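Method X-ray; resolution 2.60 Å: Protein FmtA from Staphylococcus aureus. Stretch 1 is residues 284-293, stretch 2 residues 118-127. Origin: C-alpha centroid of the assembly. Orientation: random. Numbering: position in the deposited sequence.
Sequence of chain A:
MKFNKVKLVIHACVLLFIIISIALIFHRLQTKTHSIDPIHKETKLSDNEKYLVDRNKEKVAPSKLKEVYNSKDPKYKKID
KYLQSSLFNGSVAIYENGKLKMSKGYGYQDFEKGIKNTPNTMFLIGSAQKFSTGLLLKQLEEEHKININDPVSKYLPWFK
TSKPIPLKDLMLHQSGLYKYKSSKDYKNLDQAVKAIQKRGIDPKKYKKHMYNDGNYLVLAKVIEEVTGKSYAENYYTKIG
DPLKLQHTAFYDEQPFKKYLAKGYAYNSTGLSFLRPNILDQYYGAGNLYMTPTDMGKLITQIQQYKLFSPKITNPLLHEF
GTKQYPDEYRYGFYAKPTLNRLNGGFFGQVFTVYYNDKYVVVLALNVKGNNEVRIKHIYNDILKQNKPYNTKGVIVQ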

# COMPACT_ATOMS: atom_id res chain seq x y z
N GLY A 284 15.86 -3.43 -15.35
CA GLY A 284 14.93 -3.00 -16.38
C GLY A 284 13.49 -2.83 -15.93
O GLY A 284 12.71 -2.17 -16.63
N ALA A 285 13.13 -3.40 -14.79
CA ALA A 285 11.76 -3.31 -14.26
C ALA A 285 11.67 -2.66 -12.87
O ALA A 285 10.59 -2.64 -12.27
CB ALA A 285 11.13 -4.70 -14.22
N GLY A 286 12.78 -2.13 -12.37
CA GLY A 286 12.76 -1.29 -11.17
C GLY A 286 13.85 -1.51 -10.13
O GLY A 286 13.54 -1.74 -8.96
N ASN A 287 15.11 -1.40 -10.55
CA ASN A 287 16.24 -1.39 -9.61
C ASN A 287 17.09 -0.13 -9.80
O ASN A 287 18.28 -0.13 -9.47
CB ASN A 287 17.09 -2.66 -9.75
CG ASN A 287 17.87 -2.72 -11.06
OD1 ASN A 287 17.61 -1.95 -11.99
ND2 ASN A 287 18.83 -3.63 -11.12
N LEU A 288 16.47 0.94 -10.31
CA LEU A 288 17.17 2.20 -10.55
C LEU A 288 16.74 3.25 -9.53
O LEU A 288 15.57 3.32 -9.16
CB LEU A 288 16.86 2.71 -11.95
CG LEU A 288 17.75 3.84 -12.47
CD1 LEU A 288 19.11 3.31 -12.92
CD2 LEU A 288 17.02 4.54 -13.61
N TYR A 289 17.70 4.07 -9.10
CA TYR A 289 17.47 5.17 -8.17
C TYR A 289 17.72 6.50 -8.88
O TYR A 289 18.73 6.66 -9.54
CB TYR A 289 18.39 5.05 -6.96
CG TYR A 289 18.01 3.96 -5.98
CD1 TYR A 289 18.18 2.62 -6.30
CD2 TYR A 289 17.50 4.28 -4.73
CE1 TYR A 289 17.84 1.62 -5.39
CE2 TYR A 289 17.15 3.30 -3.82
CZ TYR A 289 17.32 1.97 -4.15
OH TYR A 289 16.97 1.00 -3.25
N MET A 290 16.80 7.45 -8.72
CA MET A 290 16.90 8.76 -9.37
C MET A 290 16.56 9.87 -8.41
O MET A 290 15.64 9.73 -7.60
CB MET A 290 15.89 8.88 -10.52
CG MET A 290 16.15 8.04 -11.74
SD MET A 290 15.03 8.49 -13.10
CE MET A 290 16.01 9.74 -13.91
N THR A 291 17.26 10.99 -8.53
CA THR A 291 16.77 12.25 -7.98
C THR A 291 15.62 12.70 -8.86
O THR A 291 15.66 12.50 -10.08
CB THR A 291 17.85 13.36 -7.97
OG1 THR A 291 18.36 13.56 -9.29
CG2 THR A 291 19.00 13.00 -7.05
N PRO A 292 14.57 13.29 -8.26
CA PRO A 292 13.47 13.88 -9.05
C PRO A 292 13.94 14.84 -10.15
O PRO A 292 13.35 14.87 -11.22
CB PRO A 292 12.66 14.63 -7.99
CG PRO A 292 12.87 13.84 -6.75
CD PRO A 292 14.28 13.30 -6.82
N THR A 293 15.00 15.61 -9.88
CA THR A 293 15.54 16.55 -10.86
C THR A 293 16.00 15.84 -12.14
O THR A 293 15.70 16.30 -13.24
CB THR A 293 16.71 17.37 -10.30
OG1 THR A 293 17.74 16.50 -9.85
CG2 THR A 293 16.25 18.24 -9.14
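Stretch 2, residues 118-127: TPNTMFLIGS

Stretch 2 lies alongside stretch 1 as a short antiparallel β-strand partner, joined to it by three backbone hydrogen bonds and by apolar side chains packed around that ladder. Its chain enters through a type I turn from Thr118 to Thr121, closed by Thr121 N to Thr118 O at 3.1 Å, and then extends through Met122, Phe123 and Leu124 (phi/psi -107/130, -110/145 and -62/111). Running opposite to strand 288-290, it places Met122 beside Thr291, Leu124 beside Tyr289 and Gly126 beside Gly286, with CA-CA distances of 4.3, 4.5 and 3.7 Å.

Phe123 and Met290 form the hydrogen-bonded pair: Phe123 N donates to Met290 O at 2.9 Å, and Met290 N returns a bond to Phe123 O at 3.0 Å. Ile125 N extends the ladder to Leu288 O, also at 3.0 Å and nearly linear at 173°. Tyr289 and Leu124 are the non-hydrogen-bonded pair, and their side chains share one face of the sheet, where Leu124 CB sits over the face of the Tyr289 ring, 4.1 Å from its centroid. Met122 adds to this contact, its CB 3.9 Å from Tyr289 CB. Met290 and Phe123 point to the other face.

Beyond Leu124 the backbone leaves the extended conformation at Ile125 (-80/-11), whose side chain points toward stretch 1; its CG2 lies 3.7 Å from Met290 CB and its CD1 3.6 Å from Leu288 CD2. Gly126 then takes a positive phi of 49°, and its O comes within 3.1 Å of Gly286 CA. A side chain at Gly286 would point into this approach, with an ideal CB only 2.7 Å from Gly126 C. At the opposite end, Thr291 CG2 rests against the turn, 3.3 Å from both Pro119 O and Asn120 O.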

# COMPACT_ATOMS: atom_id res chain seq x y z
N THR A 118 17.05 15.57 0.74
CA THR A 118 17.56 16.75 0.04
C THR A 118 17.31 16.55 -1.44
O THR A 118 16.84 15.49 -1.85
CB THR A 118 19.07 16.91 0.30
OG1 THR A 118 19.77 15.80 -0.24
CG2 THR A 118 19.34 16.99 1.79
N PRO A 119 17.62 17.57 -2.26
CA PRO A 119 17.55 17.37 -3.72
C PRO A 119 18.50 16.28 -4.22
O PRO A 119 18.26 15.70 -5.28
CB PRO A 119 17.93 18.74 -4.28
CG PRO A 119 17.50 19.70 -3.23
CD PRO A 119 17.77 19.00 -1.93
N ASN A 120 19.56 16.00 -3.46
CA ASN A 120 20.49 14.92 -3.79
C ASN A 120 19.95 13.51 -3.54
O ASN A 120 20.48 12.54 -4.10
CB ASN A 120 21.81 15.10 -3.04
CG ASN A 120 22.85 15.81 -3.87
OD1 ASN A 120 23.11 17.00 -3.69
ND2 ASN A 120 23.43 15.08 -4.83
N THR A 121 18.92 13.39 -2.70
CA THR A 121 18.33 12.10 -2.40
C THR A 121 17.79 11.41 -3.65
O THR A 121 17.02 12.00 -4.42
CB THR A 121 17.17 12.23 -1.41
OG1 THR A 121 17.61 12.93 -0.24
CG2 THR A 121 16.64 10.87 -1.00
N MET A 122 18.20 10.16 -3.84
CA MET A 122 17.79 9.34 -4.97
C MET A 122 16.81 8.28 -4.48
O MET A 122 17.08 7.59 -3.51
CB MET A 122 19.01 8.67 -5.61
CG MET A 122 20.02 9.67 -6.15
SD MET A 122 21.68 9.01 -6.37
CE MET A 122 21.48 7.97 -7.82
N PHE A 123 15.68 8.17 -5.17
CA PHE A 123 14.61 7.27 -4.77
C PHE A 123 14.49 6.09 -5.72
O PHE A 123 14.70 6.24 -6.91
CB PHE A 123 13.27 8.01 -4.73
CG PHE A 123 13.24 9.13 -3.73
CD1 PHE A 123 13.81 10.35 -4.03
CD2 PHE A 123 12.66 8.94 -2.49
CE1 PHE A 123 13.79 11.38 -3.11
CE2 PHE A 123 12.64 9.97 -1.57
CZ PHE A 123 13.20 11.19 -1.87
N LEU A 124 14.15 4.93 -5.18
CA LEU A 124 13.85 3.75 -5.97
C LEU A 124 12.65 4.04 -6.85
O LEU A 124 11.53 4.19 -6.37
CB LEU A 124 13.57 2.56 -5.04
CG LEU A 124 13.20 1.22 -5.65
CD1 LEU A 124 14.27 0.77 -6.65
CD2 LEU A 124 13.03 0.18 -4.55
N ILE A 125 12.87 4.13 -8.16
CA ILE A 125 11.81 4.52 -9.08
C ILE A 125 10.89 3.36 -9.43
O ILE A 125 9.84 3.58 -10.05
CB ILE A 125 12.36 5.15 -10.39
CG1 ILE A 125 13.07 4.11 -11.28
CG2 ILE A 125 13.30 6.30 -10.06
CD1 ILE A 125 13.52 4.66 -12.62
N GLY A 126 11.27 2.15 -9.04
CA GLY A 126 10.49 0.95 -9.33
C GLY A 126 10.06 0.87 -10.79
O GLY A 126 10.86 1.08 -11.70
N SER A 127 8.77 0.60 -10.99
CA SER A 127 8.22 0.36 -12.33
C SER A 127 8.45 1.49 -13.33
O SER A 127 8.27 1.29 -14.54
CB SER A 127 6.74 0.07 -12.23
OG SER A 127 6.27 -0.48 -13.43